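PDB 2B33: protein synthesis inhibitor, putative from Thermotoga maritima, which is a putative endoribonuclease of the RutC (YjgF-like) family that may act as a deaminase and can bind calcium. Local coordinates for residues Lys82-Val87 and Ala133-Glu138; Glu61-Val66 and Val127-Glu132. All coordinates share one frame; numbering follows the deposited sequence.

Contact 1 (Lys82-Val87 and Ala133-Glu138)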
ATOM      1  N   LYS A  82      -8.287 -15.552   8.569  1.00 36.35           N
ATOM      2  CA  LYS A  82      -7.103 -15.984   9.329  1.00 36.86           C
ATOM      3  C   LYS A  82      -5.819 -15.954   8.483  1.00 36.57           C
ATOM      4  O   LYS A  82      -4.716 -15.887   9.032  1.00 36.83           O
ATOM      5  CB  LYS A  82      -7.313 -17.383   9.922  1.00 35.89           C
ATOM      6  N   ASP A  83      -5.972 -16.015   7.159  1.00 35.76           N
ATOM      7  CA  ASP A  83      -4.850 -15.924   6.222  1.00 34.50           C
ATOM      8  C   ASP A  83      -4.378 -14.480   5.965  1.00 34.34           C
ATOM      9  O   ASP A  83      -3.265 -14.277   5.479  1.00 33.06           O
ATOM     10  CB  ASP A  83      -5.231 -16.582   4.891  1.00 33.34           C
ATOM     11  CG  ASP A  83      -5.527 -18.059   5.036  1.00 35.51           C
ATOM     12  OD1 ASP A  83      -4.907 -18.721   5.900  1.00 28.78           O
ATOM     13  OD2 ASP A  83      -6.361 -18.566   4.260  1.00 40.09           O
ATOM     14  N   VAL A  84      -5.204 -13.492   6.305  1.00 34.63           N
ATOM     15  CA  VAL A  84      -4.864 -12.082   6.076  1.00 35.34           C
ATOM     16  C   VAL A  84      -3.679 -11.669   6.948  1.00 35.55           C
ATOM     17  O   VAL A  84      -3.711 -11.877   8.159  1.00 37.50           O
ATOM     18  CB  VAL A  84      -6.067 -11.151   6.339  1.00 35.87           C
ATOM     19  CG1 VAL A  84      -5.667  -9.667   6.227  1.00 36.29           C
ATOM     20  CG2 VAL A  84      -7.191 -11.450   5.344  1.00 36.90           C
ATOM     21  N   VAL A  85      -2.650 -11.099   6.317  1.00 35.06           N
ATOM     22  CA  VAL A  85      -1.411 -10.665   6.992  1.00 35.23           C
ATOM     23  C   VAL A  85      -1.238  -9.156   7.081  1.00 36.22           C
ATOM     24  O   VAL A  85      -0.595  -8.664   8.007  1.00 37.26           O
ATOM     25  CB  VAL A  85      -0.135 -11.253   6.311  1.00 36.09           C
ATOM     26  CG1 VAL A  85      -0.155 -12.778   6.363  1.00 34.11           C
ATOM     27  CG2 VAL A  85       0.042 -10.769   4.862  1.00 35.95           C
ATOM     28  N   LYS A  86      -1.793  -8.434   6.108  1.00 36.06           N
ATOM     29  CA  LYS A  86      -1.670  -6.997   6.038  1.00 35.73           C
ATOM     30  C   LYS A  86      -2.954  -6.410   5.488  1.00 35.76           C
ATOM     31  O   LYS A  86      -3.488  -6.904   4.487  1.00 35.51           O
ATOM     32  CB  LYS A  86      -0.489  -6.620   5.143  1.00 36.08           C
ATOM     33  CG  LYS A  86      -0.248  -5.120   4.950  1.00 35.73           C
ATOM     34  CD  LYS A  86      -0.000  -4.372   6.249  1.00 35.09           C
ATOM     35  CE  LYS A  86       0.344  -2.917   5.989  1.00 36.64           C
ATOM     36  NZ  LYS A  86      -0.790  -2.195   5.409  1.00 35.55           N
ATOM     37  N   VAL A  87      -3.433  -5.361   6.151  1.00 34.94           N
ATOM     38  CA  VAL A  87      -4.646  -4.647   5.763  1.00 35.01           C
ATOM     39  C   VAL A  87      -4.309  -3.151   5.688  1.00 35.24           C
ATOM     40  O   VAL A  87      -3.424  -2.675   6.389  1.00 35.86           O
ATOM     41  CB  VAL A  87      -5.784  -4.895   6.799  1.00 35.08           C
ATOM     42  CG1 VAL A  87      -7.044  -4.165   6.416  1.00 37.03           C
ATOM     43  CG2 VAL A  87      -6.086  -6.402   6.930  1.00 32.82           C
ATOM     44  N   ALA A 133      -6.349  -5.613   1.204  1.00 34.07           N
ATOM     45  CA  ALA A 133      -5.592  -6.538   2.028  1.00 34.07           C
ATOM     46  C   ALA A 133      -4.715  -7.491   1.220  1.00 33.90           C
ATOM     47  O   ALA A 133      -4.926  -7.695   0.027  1.00 33.34           O
ATOM     48  CB  ALA A 133      -6.548  -7.351   2.902  1.00 34.09           C
ATOM     49  N   ILE A 134      -3.711  -8.040   1.897  1.00 33.85           N
ATOM     50  CA  ILE A 134      -2.845  -9.081   1.344  1.00 33.63           C
ATOM     51  C   ILE A 134      -3.025 -10.233   2.314  1.00 34.04           C
ATOM     52  O   ILE A 134      -3.093 -10.008   3.523  1.00 34.12           O
ATOM     53  CB  ILE A 134      -1.346  -8.681   1.253  1.00 32.76           C
ATOM     54  CG1 ILE A 134      -1.171  -7.514   0.270  1.00 35.16           C
ATOM     55  CG2 ILE A 134      -0.500  -9.885   0.775  1.00 36.33           C
ATOM     56  CD1 ILE A 134       0.208  -6.866   0.254  1.00 34.18           C
ATOM     57  N   ALA A 135      -3.133 -11.447   1.776  1.00 33.83           N
ATOM     58  CA  ALA A 135      -3.300 -12.660   2.566  1.00 33.52           C
ATOM     59  C   ALA A 135      -2.290 -13.698   2.105  1.00 33.32           C
ATOM     60  O   ALA A 135      -1.880 -13.697   0.946  1.00 31.64           O
ATOM     61  CB  ALA A 135      -4.714 -13.194   2.421  1.00 33.60           C
ATOM     62  N   VAL A 136      -1.868 -14.547   3.035  1.00 34.08           N
ATOM     63  CA  VAL A 136      -0.924 -15.632   2.767  1.00 35.69           C
ATOM     64  C   VAL A 136      -1.392 -16.816   3.604  1.00 36.09           C
ATOM     65  O   VAL A 136      -1.774 -16.641   4.764  1.00 35.70           O
ATOM     66  CB  VAL A 136       0.528 -15.269   3.167  1.00 36.12           C
ATOM     67  CG1 VAL A 136       1.502 -16.357   2.709  1.00 36.76           C
ATOM     68  CG2 VAL A 136       0.946 -13.914   2.583  1.00 36.25           C
ATOM     69  N   LYS A 137      -1.361 -18.011   3.025  1.00 36.85           N
ATOM     70  CA  LYS A 137      -1.805 -19.216   3.728  1.00 38.21           C
ATOM     71  C   LYS A 137      -0.757 -20.320   3.640  1.00 39.27           C
ATOM     72  O   LYS A 137       0.332 -20.090   3.106  1.00 40.18           O
ATOM     73  CB  LYS A 137      -3.174 -19.667   3.201  1.00 38.56           C
ATOM     74  CG  LYS A 137      -3.210 -20.349   1.830  1.00 37.96           C
ATOM     75  CD  LYS A 137      -4.641 -20.700   1.396  1.00 38.84           C
ATOM     76  CE  LYS A 137      -5.380 -21.537   2.446  1.00 40.90           C
ATOM     77  NZ  LYS A 137      -6.583 -22.219   1.917  1.00 43.93           N
ATOM     78  N   GLU A 138      -1.083 -21.495   4.200  1.00 40.06           N
ATOM     79  CA  GLU A 138      -0.195 -22.673   4.243  1.00 39.93           C
ATOM     80  C   GLU A 138       1.029 -22.382   5.142  1.00 40.02           C
ATOM     81  O   GLU A 138       1.084 -21.337   5.807  1.00 39.72           O
ATOM     82  CB  GLU A 138       0.207 -23.154   2.814  1.00 39.69           C
ATOM     83  CG  GLU A 138      -0.923 -23.578   1.856  1.00 41.90           C
ATOM     84  CD  GLU A 138      -2.016 -24.430   2.486  1.00 47.71           C
ATOM     85  OE1 GLU A 138      -1.701 -25.348   3.275  1.00 49.89           O
ATOM     86  OE2 GLU A 138      -3.199 -24.187   2.163  1.00 51.22           O
TER
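Val-85 and Lys-86 both face Ile-134, and Ile-134 O takes the backbone N-H of each: Val-85 N lies 3.0 Å from this oxygen, in its carbonyl plane, and Lys-86 N lies 3.3 Å from it. One acceptor thus serves two donors. The return bond, Ile-134 N to Lys-86 O at 2.8 Å, is nearly straight (169° at the hydrogen). On the other side of the irregularity Val-136 N reaches Asp-83 O, also at 2.8 Å, with the donor well above the carbonyl plane.

Side chains follow this backbone. Chi1 of Val-85 (-61°) sets CG1 anti to the carbonyl carbon and CG2 between N and the carbonyl carbon, where CG2 meets Val-136 CG2 at 4.0 Å, while Val-84 CG1 and Val-87 CG2 both approach the methyl of Ala-133. The flat carboxylate of Asp-83 rests against the aliphatic root of Lys-137, OD1 3.3 Å from CB, but the Lys-137 ammonium goes instead to Gly-78 O. Asp-83 OD2 accepts from Ser-80 N. An alanine in place of Asp-83 would probably leave the Ser-80 N-H without this acceptor and open a gap beside Lys-137 CB.

Further out, Leu-70 and Leu-74 of helix 59-76 and Phe-108 and Tyr-104 of helix 97-108 cover the face carrying Val-84, Val-87, Ala-133 and Ala-135. Phe-40 of the second subunit packs on Lys-86 and Ile-134 from the other face, where Lys-86 NZ pairs with Glu-132 of that subunit. Two residues set against one across antiparallel strands make this a classic beta bulge, here in the sheet of a YjgF-like trimer.

Contact 2 (Glu61-Val66 and Val127-Glu132); sequences EKTERV and VEIEIE. With EDO (1,2-ethanediol), chain D.
Val-66 and Ile-131 meet where helix 59-76 packs on one face of its own sheet, the helix-on-sheet layer of the YjgF-like alpha/beta fold. The axes of helix 61-66 and strand 129-132 run in nearly the same direction, 26° apart, with a closest approach of 8.6 Å.

The apolar contacts fill the middle. The two methyls of Val-66 are split between alternate residues of the strand: CG1, anti to the backbone N (chi1 171°), presses on Ile-131, 3.6 Å from CB, whereas CG2 sits 3.9 Å from Ile-129 CG2. The Ile-129 CG2 methyl also meets Lys-62 CB, at 3.8 Å, so this single branch bridges side chains one helical turn apart. Beside them Thr-63 brings its hydroxyl to 4.3 Å from Ile-129 CG1, but the polar partner of Thr-63 OG1 is Ile-59 O, back in its own helix. Val-87, Val-89 and Thr-91 of strand 84-91 pack alongside the two isoleucines. Glu-130 and Glu-132 point to the opposite face of the sheet, toward the third subunit, where Glu-130 packs on Ser-116 of that subunit.

The polar contacts lie outside this core. Glu-64, turned away from the strand, accepts at OE2 a hydrogen bond from O1 of a 1,2-ethanediol, probably left from crystallisation, which is also hydrogen-bonded to Arg-106. On the strand side Lys-62 runs extended beyond CG, and Glu-128 bends at chi2 (133°) to meet it. The resulting salt bridge, NZ to Glu-128 OE1 at 2.8 Å, uses the syn side of the carboxylate. A water accepts from Lys-62 NZ at 3.0 Å and donates weakly to Glu-128 OE2, linking the ammonium to the second carboxylate oxygen.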
ATOM      1  N   GLU A  61     -22.274   0.172   9.538  1.00 36.09           N
ATOM      2  CA  GLU A  61     -22.958  -0.511   8.437  1.00 37.20           C
ATOM      3  C   GLU A  61     -22.127  -0.498   7.152  1.00 36.01           C
ATOM      4  O   GLU A  61     -22.136  -1.473   6.406  1.00 36.86           O
ATOM      5  CB  GLU A  61     -24.335   0.126   8.202  1.00 37.04           C
ATOM      6  CG  GLU A  61     -25.306  -0.118   9.356  1.00 38.72           C
ATOM      7  CD  GLU A  61     -26.638   0.595   9.215  1.00 39.73           C
ATOM      8  OE1 GLU A  61     -26.767   1.475   8.339  1.00 47.48           O
ATOM      9  OE2 GLU A  61     -27.564   0.269   9.997  1.00 43.53           O
ATOM     10  N   LYS A  62     -21.427   0.604   6.893  1.00 34.88           N
ATOM     11  CA  LYS A  62     -20.557   0.705   5.718  1.00 33.59           C
ATOM     12  C   LYS A  62     -19.311  -0.180   5.866  1.00 34.40           C
ATOM     13  O   LYS A  62     -18.913  -0.847   4.917  1.00 34.19           O
ATOM     14  CB  LYS A  62     -20.188   2.159   5.435  1.00 33.79           C
ATOM     15  CG  LYS A  62     -21.397   2.995   5.002  1.00 31.41           C
ATOM     16  CD  LYS A  62     -21.099   4.466   4.951  1.00 30.14           C
ATOM     17  CE  LYS A  62     -22.377   5.261   4.740  1.00 31.15           C
ATOM     18  NZ  LYS A  62     -22.187   6.713   4.909  1.00 32.89           N
ATOM     19  N   THR A  63     -18.722  -0.202   7.062  1.00 35.10           N
ATOM     20  CA  THR A  63     -17.558  -1.044   7.363  1.00 35.49           C
ATOM     21  C   THR A  63     -17.925  -2.529   7.301  1.00 36.38           C
ATOM     22  O   THR A  63     -17.110  -3.366   6.891  1.00 38.30           O
ATOM     23  CB  THR A  63     -16.999  -0.744   8.774  1.00 35.73           C
ATOM     24  OG1 THR A  63     -16.720   0.648   8.890  1.00 31.60           O
ATOM     25  CG2 THR A  63     -15.716  -1.537   9.058  1.00 37.08           C
ATOM     26  N   GLU A  64     -19.136  -2.852   7.734  1.00 36.12           N
ATOM     27  CA  GLU A  64     -19.635  -4.222   7.685  1.00 36.59           C
ATOM     28  C   GLU A  64     -19.685  -4.737   6.251  1.00 36.51           C
ATOM     29  O   GLU A  64     -19.307  -5.870   5.984  1.00 35.19           O
ATOM     30  CB  GLU A  64     -21.044  -4.286   8.282  1.00 36.53           C
ATOM     31  CG  GLU A  64     -21.647  -5.691   8.347  1.00 34.39           C
ATOM     32  CD  GLU A  64     -23.067  -5.705   8.877  1.00 35.64           C
ATOM     33  OE1 GLU A  64     -23.786  -4.684   8.755  1.00 41.80           O
ATOM     34  OE2 GLU A  64     -23.480  -6.756   9.393  1.00 36.50           O
ATOM     35  N   ARG A  65     -20.195  -3.896   5.355  1.00 37.08           N
ATOM     36  CA  ARG A  65     -20.313  -4.211   3.929  1.00 37.38           C
ATOM     37  C   ARG A  65     -18.936  -4.394   3.295  1.00 37.32           C
ATOM     38  O   ARG A  65     -18.708  -5.370   2.585  1.00 38.31           O
ATOM     39  CB  ARG A  65     -21.086  -3.092   3.220  1.00 36.97           C
ATOM     40  CG  ARG A  65     -21.456  -3.332   1.766  1.00 36.40           C
ATOM     41  CD  ARG A  65     -22.424  -4.503   1.594  1.00 37.69           C
ATOM     42  NE  ARG A  65     -21.758  -5.804   1.509  1.00 37.29           N
ATOM     43  CZ  ARG A  65     -22.371  -6.990   1.490  1.00 36.18           C
ATOM     44  NH1 ARG A  65     -23.694  -7.085   1.580  1.00 39.67           N
ATOM     45  NH2 ARG A  65     -21.649  -8.104   1.393  1.00 39.21           N
ATOM     46  N   VAL A  66     -18.026  -3.460   3.568  1.00 36.81           N
ATOM     47  CA  VAL A  66     -16.640  -3.540   3.080  1.00 37.07           C
ATOM     48  C   VAL A  66     -15.962  -4.851   3.521  1.00 37.48           C
ATOM     49  O   VAL A  66     -15.344  -5.539   2.707  1.00 38.32           O
ATOM     50  CB  VAL A  66     -15.774  -2.348   3.575  1.00 37.02           C
ATOM     51  CG1 VAL A  66     -14.307  -2.564   3.252  1.00 37.03           C
ATOM     52  CG2 VAL A  66     -16.232  -1.033   2.954  1.00 35.19           C
ATOM     53  N   VAL A 127     -17.270   7.444  -1.451  1.00 36.36           N
ATOM     54  CA  VAL A 127     -17.464   6.683  -0.216  1.00 35.40           C
ATOM     55  C   VAL A 127     -16.521   7.200   0.880  1.00 36.08           C
ATOM     56  O   VAL A 127     -15.606   7.980   0.613  1.00 36.71           O
ATOM     57  CB  VAL A 127     -17.277   5.141  -0.394  1.00 36.03           C
ATOM     58  CG1 VAL A 127     -18.234   4.611  -1.451  1.00 34.78           C
ATOM     59  CG2 VAL A 127     -15.819   4.756  -0.687  1.00 34.03           C
ATOM     60  N   GLU A 128     -16.754   6.745   2.107  1.00 36.04           N
ATOM     61  CA  GLU A 128     -15.991   7.159   3.288  1.00 36.46           C
ATOM     62  C   GLU A 128     -15.078   6.076   3.873  1.00 37.25           C
ATOM     63  O   GLU A 128     -14.306   6.345   4.794  1.00 37.35           O
ATOM     64  CB  GLU A 128     -16.994   7.634   4.334  1.00 36.16           C
ATOM     65  CG  GLU A 128     -17.681   8.930   3.887  1.00 39.72           C
ATOM     66  CD  GLU A 128     -19.179   8.930   4.042  1.00 42.64           C
ATOM     67  OE1 GLU A 128     -19.787   7.850   3.949  1.00 42.75           O
ATOM     68  OE2 GLU A 128     -19.757  10.034   4.190  1.00 51.24           O
ATOM     69  N   ILE A 129     -15.149   4.869   3.333  1.00 37.18           N
ATOM     70  CA  ILE A 129     -14.349   3.759   3.837  1.00 38.48           C
ATOM     71  C   ILE A 129     -13.989   2.834   2.664  1.00 38.11           C
ATOM     72  O   ILE A 129     -14.821   2.568   1.789  1.00 37.26           O
ATOM     73  CB  ILE A 129     -15.103   3.022   5.016  1.00 38.42           C
ATOM     74  CG1 ILE A 129     -14.300   1.864   5.607  1.00 42.68           C
ATOM     75  CG2 ILE A 129     -16.467   2.516   4.588  1.00 39.60           C
ATOM     76  CD1 ILE A 129     -13.082   2.282   6.399  1.00 47.81           C
ATOM     77  N   GLU A 130     -12.727   2.407   2.631  1.00 37.85           N
ATOM     78  CA  GLU A 130     -12.237   1.468   1.633  1.00 37.24           C
ATOM     79  C   GLU A 130     -11.125   0.672   2.290  1.00 38.08           C
ATOM     80  O   GLU A 130     -10.257   1.258   2.940  1.00 38.54           O
ATOM     81  CB  GLU A 130     -11.732   2.169   0.364  1.00 37.22           C
ATOM     82  CG  GLU A 130     -11.200   1.198  -0.704  1.00 36.45           C
ATOM     83  CD  GLU A 130     -10.802   1.860  -2.007  1.00 37.20           C
ATOM     84  OE1 GLU A 130     -11.104   3.044  -2.209  1.00 40.43           O
ATOM     85  OE2 GLU A 130     -10.182   1.186  -2.850  1.00 38.49           O
ATOM     86  N   ILE A 131     -11.168  -0.654   2.126  1.00 37.23           N
ATOM     87  CA  ILE A 131     -10.192  -1.555   2.737  1.00 37.67           C
ATOM     88  C   ILE A 131      -9.663  -2.587   1.731  1.00 37.27           C
ATOM     89  O   ILE A 131     -10.438  -3.298   1.087  1.00 37.06           O
ATOM     90  CB  ILE A 131     -10.789  -2.302   3.964  1.00 36.76           C
ATOM     91  CG1 ILE A 131     -11.370  -1.297   4.973  1.00 35.63           C
ATOM     92  CG2 ILE A 131      -9.717  -3.197   4.619  1.00 36.43           C
ATOM     93  CD1 ILE A 131     -12.104  -1.899   6.163  1.00 38.69           C
ATOM     94  N   GLU A 132      -8.338  -2.647   1.613  1.00 37.26           N
ATOM     95  CA  GLU A 132      -7.642  -3.611   0.770  1.00 36.79           C
ATOM     96  C   GLU A 132      -6.868  -4.503   1.718  1.00 35.83           C
ATOM     97  O   GLU A 132      -6.732  -4.182   2.897  1.00 35.62           O
ATOM     98  CB  GLU A 132      -6.676  -2.934  -0.207  1.00 37.06           C
ATOM     99  CG  GLU A 132      -5.510  -2.198   0.448  1.00 38.97           C
ATOM    100  CD  GLU A 132      -4.523  -1.613  -0.538  1.00 37.37           C
ATOM    101  OE1 GLU A 132      -4.779  -1.616  -1.760  1.00 40.24           O
ATOM    102  OE2 GLU A 132      -3.468  -1.148  -0.072  1.00 43.92           O
TER
HETATM  103  C1  EDO D 130     -21.532  -7.583  12.383  1.00 66.36           C
HETATM  104  O1  EDO D 130     -21.581  -7.877  10.982  1.00 64.48           O
HETATM  105  C2  EDO D 130     -20.401  -6.591  12.658  1.00 66.63           C
HETATM  106  O2  EDO D 130     -20.840  -5.567  13.564  1.00 63.90           O
HETATM  107  O   HOH W   1     -22.578   8.998   3.050  1.00 38.03           O

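Both contacts are largely buried and share strand 129-136, contact 2 using its beginning and contact 1 its end, with centres 18 Å apart on opposite sides of the chain's centre. Contact 1 joins neighbouring strands within the sheet, so backbone hydrogen bonds dominate; contact 2 lays a helix over one face, so branched side chains do the work and the charged pair is confined to the edge. They meet at Val-87, whose CG1 lies 3.4 Å from Ile-131 CG2. Helix 59-76 spans the two, its first turns in contact 2 and its later leucines over contact 1, while the sheet's other face turns toward neighbouring subunits in both.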